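Local structure of type III effector HopA1 (Pseudomonas syringae pv. tomato str. DC3000, 4RSX) at residues S40-T54 / V118-M130. The protein is a type III effector, probably delivered by the plant pathogen into host cells to interfere with their signalling, represented here by its C-terminal part. Sequence-based numbering, arbitrary orientation.
Sequences SHPMSDEQQEEFLHT and VQPQYATQLTRAM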
loop_
_atom_site.group_PDB
_atom_site.type_symbol
_atom_site.label_atom_id
_atom_site.label_comp_id
_atom_site.label_asym_id
_atom_site.label_seq_id
_atom_site.Cartn_x
_atom_site.Cartn_y
_atom_site.Cartn_z
ATOM N N SER A 40 -5.390 -0.470 15.011
ATOM C CA SER A 40 -4.609 0.081 16.124
ATOM C C SER A 40 -5.172 1.410 16.622
ATOM O O SER A 40 -5.732 2.198 15.848
ATOM C CB SER A 40 -3.147 0.297 15.716
ATOM O OG SER A 40 -2.440 -0.927 15.582
ATOM N N HIS A 41 -5.025 1.656 17.917
ATOM C CA HIS A 41 -5.358 2.961 18.469
ATOM C C HIS A 41 -4.261 3.904 17.990
ATOM O O HIS A 41 -3.107 3.502 17.880
ATOM C CB HIS A 41 -5.413 2.896 19.993
ATOM C CG HIS A 41 -6.167 4.026 20.622
ATOM N ND1 HIS A 41 -5.549 5.169 21.089
ATOM C CD2 HIS A 41 -7.489 4.186 20.874
ATOM C CE1 HIS A 41 -6.457 5.987 21.593
ATOM N NE2 HIS A 41 -7.641 5.416 21.476
ATOM N N PRO A 42 -4.619 5.154 17.670
ATOM C CA PRO A 42 -3.612 6.055 17.097
ATOM C C PRO A 42 -2.459 6.320 18.051
ATOM O O PRO A 42 -2.603 6.138 19.273
ATOM C CB PRO A 42 -4.383 7.364 16.882
ATOM C CG PRO A 42 -5.855 6.975 16.893
ATOM C CD PRO A 42 -5.945 5.794 17.800
ATOM N N MET A 43 -1.326 6.733 17.495
ATOM C CA MET A 43 -0.238 7.270 18.295
ATOM C C MET A 43 -0.730 8.538 19.012
ATOM O O MET A 43 -1.743 9.134 18.629
ATOM C CB MET A 43 0.970 7.587 17.409
ATOM C CG MET A 43 0.803 8.849 16.591
ATOM S SD MET A 43 2.160 9.178 15.442
ATOM C CE MET A 43 1.766 8.014 14.125
ATOM N N SER A 44 -0.019 8.944 20.057
ATOM C CA SER A 44 -0.452 10.062 20.895
ATOM C C SER A 44 -0.396 11.400 20.147
ATOM O O SER A 44 0.143 11.474 19.033
ATOM C CB SER A 44 0.423 10.131 22.146
ATOM O OG SER A 44 1.750 10.505 21.806
ATOM N N ASP A 45 -0.946 12.453 20.755
ATOM C CA ASP A 45 -0.874 13.799 20.169
ATOM C C ASP A 45 0.561 14.273 19.915
ATOM O O ASP A 45 0.869 14.805 18.840
ATOM C CB ASP A 45 -1.602 14.823 21.052
ATOM C CG ASP A 45 -3.095 14.867 20.791
ATOM O OD1 ASP A 45 -3.835 15.297 21.702
ATOM O OD2 ASP A 45 -3.532 14.473 19.686
ATOM N N GLU A 46 1.432 14.086 20.903
ATOM C CA GLU A 46 2.830 14.462 20.765
ATOM C C GLU A 46 3.510 13.639 19.688
ATOM O O GLU A 46 4.363 14.143 18.958
ATOM C CB GLU A 46 3.578 14.243 22.085
ATOM C CG GLU A 46 3.457 15.376 23.060
ATOM C CD GLU A 46 4.058 15.036 24.401
ATOM O OE1 GLU A 46 3.269 14.881 25.364
ATOM O OE2 GLU A 46 5.308 14.907 24.482
ATOM N N GLN A 47 3.160 12.358 19.618
ATOM C CA GLN A 47 3.745 11.483 18.610
ATOM C C GLN A 47 3.358 11.940 17.197
ATOM O O GLN A 47 4.209 11.981 16.306
ATOM C CB GLN A 47 3.402 10.013 18.904
ATOM C CG GLN A 47 4.266 9.442 20.057
ATOM C CD GLN A 47 3.795 8.087 20.546
ATOM O OE1 GLN A 47 2.627 7.704 20.360
ATOM N NE2 GLN A 47 4.702 7.344 21.174
ATOM N N GLN A 48 2.098 12.335 17.019
ATOM C CA GLN A 48 1.624 12.913 15.751
ATOM C C GLN A 48 2.394 14.175 15.368
ATOM O O GLN A 48 2.858 14.330 14.230
ATOM C CB GLN A 48 0.113 13.198 15.831
ATOM C CG GLN A 48 -0.712 11.916 16.006
ATOM C CD GLN A 48 -2.219 12.146 16.112
ATOM O OE1 GLN A 48 -2.792 12.991 15.415
ATOM N NE2 GLN A 48 -2.868 11.374 16.975
ATOM N N GLU A 49 2.558 15.068 16.335
ATOM C CA GLU A 49 3.305 16.291 16.095
ATOM C C GLU A 49 4.762 16.015 15.730
ATOM O O GLU A 49 5.314 16.665 14.847
ATOM C CB GLU A 49 3.194 17.229 17.306
ATOM C CG GLU A 49 1.764 17.751 17.535
ATOM C CD GLU A 49 1.339 18.792 16.493
ATOM O OE1 GLU A 49 2.217 19.309 15.764
ATOM O OE2 GLU A 49 0.130 19.101 16.405
ATOM N N GLU A 50 5.381 15.054 16.407
ATOM C CA GLU A 50 6.744 14.628 16.084
ATOM C C GLU A 50 6.792 14.107 14.638
ATOM O O GLU A 50 7.762 14.333 13.902
ATOM C CB GLU A 50 7.208 13.544 17.080
ATOM C CG GLU A 50 8.628 13.004 16.833
ATOM C CD GLU A 50 8.919 11.700 17.596
ATOM O OE1 GLU A 50 7.996 11.157 18.246
ATOM O OE2 GLU A 50 10.073 11.207 17.539
ATOM N N PHE A 51 5.725 13.427 14.232
ATOM C CA PHE A 51 5.632 12.896 12.879
ATOM C C PHE A 51 5.657 14.033 11.848
ATOM O O PHE A 51 6.474 14.031 10.922
ATOM C CB PHE A 51 4.360 12.052 12.728
ATOM C CG PHE A 51 4.264 11.346 11.413
ATOM C CD1 PHE A 51 4.800 10.071 11.258
ATOM C CD2 PHE A 51 3.663 11.958 10.322
ATOM C CE1 PHE A 51 4.735 9.418 10.039
ATOM C CE2 PHE A 51 3.588 11.303 9.094
ATOM C CZ PHE A 51 4.129 10.036 8.950
ATOM N N LEU A 52 4.772 15.013 12.013
ATOM C CA LEU A 52 4.747 16.163 11.105
ATOM C C LEU A 52 6.081 16.899 11.092
ATOM O O LEU A 52 6.574 17.290 10.033
ATOM C CB LEU A 52 3.611 17.121 11.467
ATOM C CG LEU A 52 2.234 16.488 11.340
ATOM C CD1 LEU A 52 1.161 17.508 11.600
ATOM C CD2 LEU A 52 2.074 15.867 9.959
ATOM N N HIS A 53 6.685 17.074 12.263
ATOM C CA HIS A 53 7.962 17.781 12.313
ATOM C C HIS A 53 9.076 17.018 11.602
ATOM O O HIS A 53 10.017 17.622 11.083
ATOM C CB HIS A 53 8.344 18.164 13.754
ATOM C CG HIS A 53 7.724 19.453 14.198
ATOM N ND1 HIS A 53 8.312 20.679 13.969
ATOM C CD2 HIS A 53 6.544 19.710 14.818
ATOM C CE1 HIS A 53 7.530 21.636 14.444
ATOM N NE2 HIS A 53 6.452 21.075 14.963
ATOM N N THR A 54 8.956 15.697 11.558
ATOM C CA THR A 54 9.965 14.871 10.904
ATOM C C THR A 54 9.821 14.979 9.399
ATOM O O THR A 54 10.819 15.055 8.685
ATOM C CB THR A 54 9.821 13.409 11.319
ATOM O OG1 THR A 54 10.025 13.311 12.733
ATOM C CG2 THR A 54 10.843 12.534 10.589
ATOM N N VAL A 118 3.588 -1.214 10.778
ATOM C CA VAL A 118 4.213 -1.119 12.101
ATOM C C VAL A 118 3.241 -0.508 13.093
ATOM O O VAL A 118 2.246 0.125 12.704
ATOM C CB VAL A 118 5.502 -0.255 12.105
ATOM C CG1 VAL A 118 6.585 -0.885 11.261
ATOM C CG2 VAL A 118 5.207 1.194 11.649
ATOM N N GLN A 119 3.522 -0.702 14.378
ATOM C CA GLN A 119 2.746 -0.040 15.408
ATOM C C GLN A 119 2.995 1.461 15.278
ATOM O O GLN A 119 4.129 1.889 15.061
ATOM C CB GLN A 119 3.121 -0.576 16.790
ATOM C CG GLN A 119 2.708 -2.034 16.985
ATOM C CD GLN A 119 2.914 -2.532 18.409
ATOM O OE1 GLN A 119 3.186 -3.718 18.633
ATOM N NE2 GLN A 119 2.763 -1.638 19.376
ATOM N N PRO A 120 1.917 2.257 15.377
ATOM C CA PRO A 120 1.864 3.696 15.073
ATOM C C PRO A 120 2.917 4.479 15.836
ATOM O O PRO A 120 3.370 5.528 15.371
ATOM C CB PRO A 120 0.469 4.106 15.568
ATOM C CG PRO A 120 -0.338 2.857 15.526
ATOM C CD PRO A 120 0.626 1.752 15.885
ATOM N N GLN A 121 3.309 3.964 16.997
ATOM C CA GLN A 121 4.387 4.557 17.786
ATOM C C GLN A 121 5.717 4.508 17.038
ATOM O O GLN A 121 6.662 5.219 17.390
ATOM C CB GLN A 121 4.510 3.849 19.147
ATOM C CG GLN A 121 3.282 3.972 20.068
ATOM C CD GLN A 121 2.083 3.130 19.618
ATOM O OE1 GLN A 121 2.224 2.175 18.846
ATOM N NE2 GLN A 121 0.892 3.496 20.092
ATOM N N TYR A 122 5.801 3.666 16.008
ATOM C CA TYR A 122 7.027 3.583 15.216
ATOM C C TYR A 122 6.909 4.195 13.828
ATOM O O TYR A 122 7.832 4.082 13.030
ATOM C CB TYR A 122 7.508 2.134 15.129
ATOM C CG TYR A 122 8.128 1.681 16.417
ATOM C CD1 TYR A 122 9.450 2.001 16.725
ATOM C CD2 TYR A 122 7.390 0.979 17.350
ATOM C CE1 TYR A 122 10.022 1.612 17.922
ATOM C CE2 TYR A 122 7.956 0.575 18.545
ATOM C CZ TYR A 122 9.267 0.897 18.825
ATOM O OH TYR A 122 9.823 0.503 20.021
ATOM N N ALA A 123 5.785 4.845 13.535
ATOM C CA ALA A 123 5.578 5.410 12.194
ATOM C C ALA A 123 6.682 6.376 11.775
ATOM O O ALA A 123 7.185 6.308 10.647
ATOM C CB ALA A 123 4.218 6.069 12.090
ATOM N N THR A 124 7.075 7.259 12.689
ATOM C CA THR A 124 8.102 8.251 12.404
ATOM C C THR A 124 9.423 7.580 12.035
ATOM O O THR A 124 10.056 7.933 11.035
ATOM C CB THR A 124 8.279 9.210 13.604
ATOM O OG1 THR A 124 7.078 9.974 13.772
ATOM C CG2 THR A 124 9.419 10.165 13.372
ATOM N N GLN A 125 9.836 6.614 12.844
ATOM C CA GLN A 125 11.034 5.835 12.550
ATOM C C GLN A 125 10.941 5.165 11.181
ATOM O O GLN A 125 11.905 5.186 10.411
ATOM C CB GLN A 125 11.265 4.767 13.626
ATOM C CG GLN A 125 11.922 5.268 14.895
ATOM C CD GLN A 125 12.585 4.147 15.687
ATOM O OE1 GLN A 125 12.325 3.973 16.878
ATOM N NE2 GLN A 125 13.460 3.395 15.029
ATOM N N LEU A 126 9.797 4.553 10.883
ATOM C CA LEU A 126 9.630 3.901 9.582
ATOM C C LEU A 126 9.779 4.920 8.460
ATOM O O LEU A 126 10.446 4.649 7.447
ATOM C CB LEU A 126 8.268 3.210 9.482
ATOM C CG LEU A 126 7.909 2.617 8.115
ATOM C CD1 LEU A 126 8.952 1.603 7.703
ATOM C CD2 LEU A 126 6.541 1.963 8.159
ATOM N N THR A 127 9.180 6.099 8.652
ATOM C CA THR A 127 9.180 7.117 7.603
ATOM C C THR A 127 10.614 7.546 7.285
ATOM O O THR A 127 10.985 7.702 6.118
ATOM C CB THR A 127 8.308 8.326 7.990
ATOM O OG1 THR A 127 6.946 7.894 8.092
ATOM C CG2 THR A 127 8.390 9.419 6.932
ATOM N N ARG A 128 11.419 7.701 8.333
ATOM C CA ARG A 128 12.835 8.012 8.187
ATOM C C ARG A 128 13.555 6.935 7.387
ATOM O O ARG A 128 14.337 7.239 6.489
ATOM C CB ARG A 128 13.493 8.123 9.569
ATOM C CG ARG A 128 13.020 9.307 10.408
ATOM C CD ARG A 128 13.980 9.561 11.580
ATOM N NE ARG A 128 13.394 10.465 12.566
ATOM C CZ ARG A 128 13.731 11.747 12.702
ATOM N NH1 ARG A 128 14.667 12.279 11.918
ATOM N NH2 ARG A 128 13.135 12.497 13.629
ATOM N N ALA A 129 13.313 5.675 7.744
ATOM C CA ALA A 129 13.923 4.563 7.033
ATOM C C ALA A 129 13.475 4.531 5.569
ATOM O O ALA A 129 14.266 4.211 4.683
ATOM C CB ALA A 129 13.604 3.247 7.728
ATOM N N MET A 130 12.205 4.852 5.314
ATOM C CA MET A 130 11.696 4.867 3.941
ATOM C C MET A 130 12.404 5.939 3.118
ATOM O O MET A 130 12.801 5.690 1.979
ATOM C CB MET A 130 10.177 5.083 3.918
ATOM C CG MET A 130 9.392 3.860 4.382
ATOM S SD MET A 130 7.635 4.218 4.619
ATOM C CE MET A 130 7.157 4.462 2.904
HETATM O O HOH W 1 -1.721 2.182 19.352
HETATM O O HOH W 2 1.245 5.915 21.788
HETATM O O HOH W 3 6.078 10.096 16.226
#
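Phe51 and Thr124 meet where helices 45-54 and 123-130, nearly parallel at 15° with axes 9.6 Å apart, come close on one side of the antiparallel sheet. The threonine hydroxyl sits at the ring edge, OG1 3.4 Å from Phe51 CD1. With CG anti to the backbone N (chi1 -174°), the ring reaches between the helices to Ala123 CB and Thr127 OG1, and also touches Val145 of strand 140-146. Further apolar contact comes from the loop leading into helix 45-54: Met43, its chain bent at chi3 (77°), brings CE to 3.7 Å from Ala123 CB, while Pro120 packs its ring against Ser40 CB and Met43 CB.

Polar links run through water. One molecule joins Gln121 NE2 to Gln47 OE1, which also takes Ser44 N in the capping box that starts helix 45-54. Another accepts from Thr124 OG1 (2.7 Å) and donates to both Gln47 O and Glu50 OE1.

At the far end, Thr54 CG2 lies 3.6 Å above the centre of the Arg128 guanidinium, while Thr54 OG1 is turned back to Glu50 O at 2.7 Å. Thr127 OG1 likewise bonds Ala123 O within its own helix. The hydroxyls of Thr54 and Thr127 thus donate within their own helices, whereas that of Thr124 donates to the bridging water; the helices are joined by side-chain packing, and by water on the outer side.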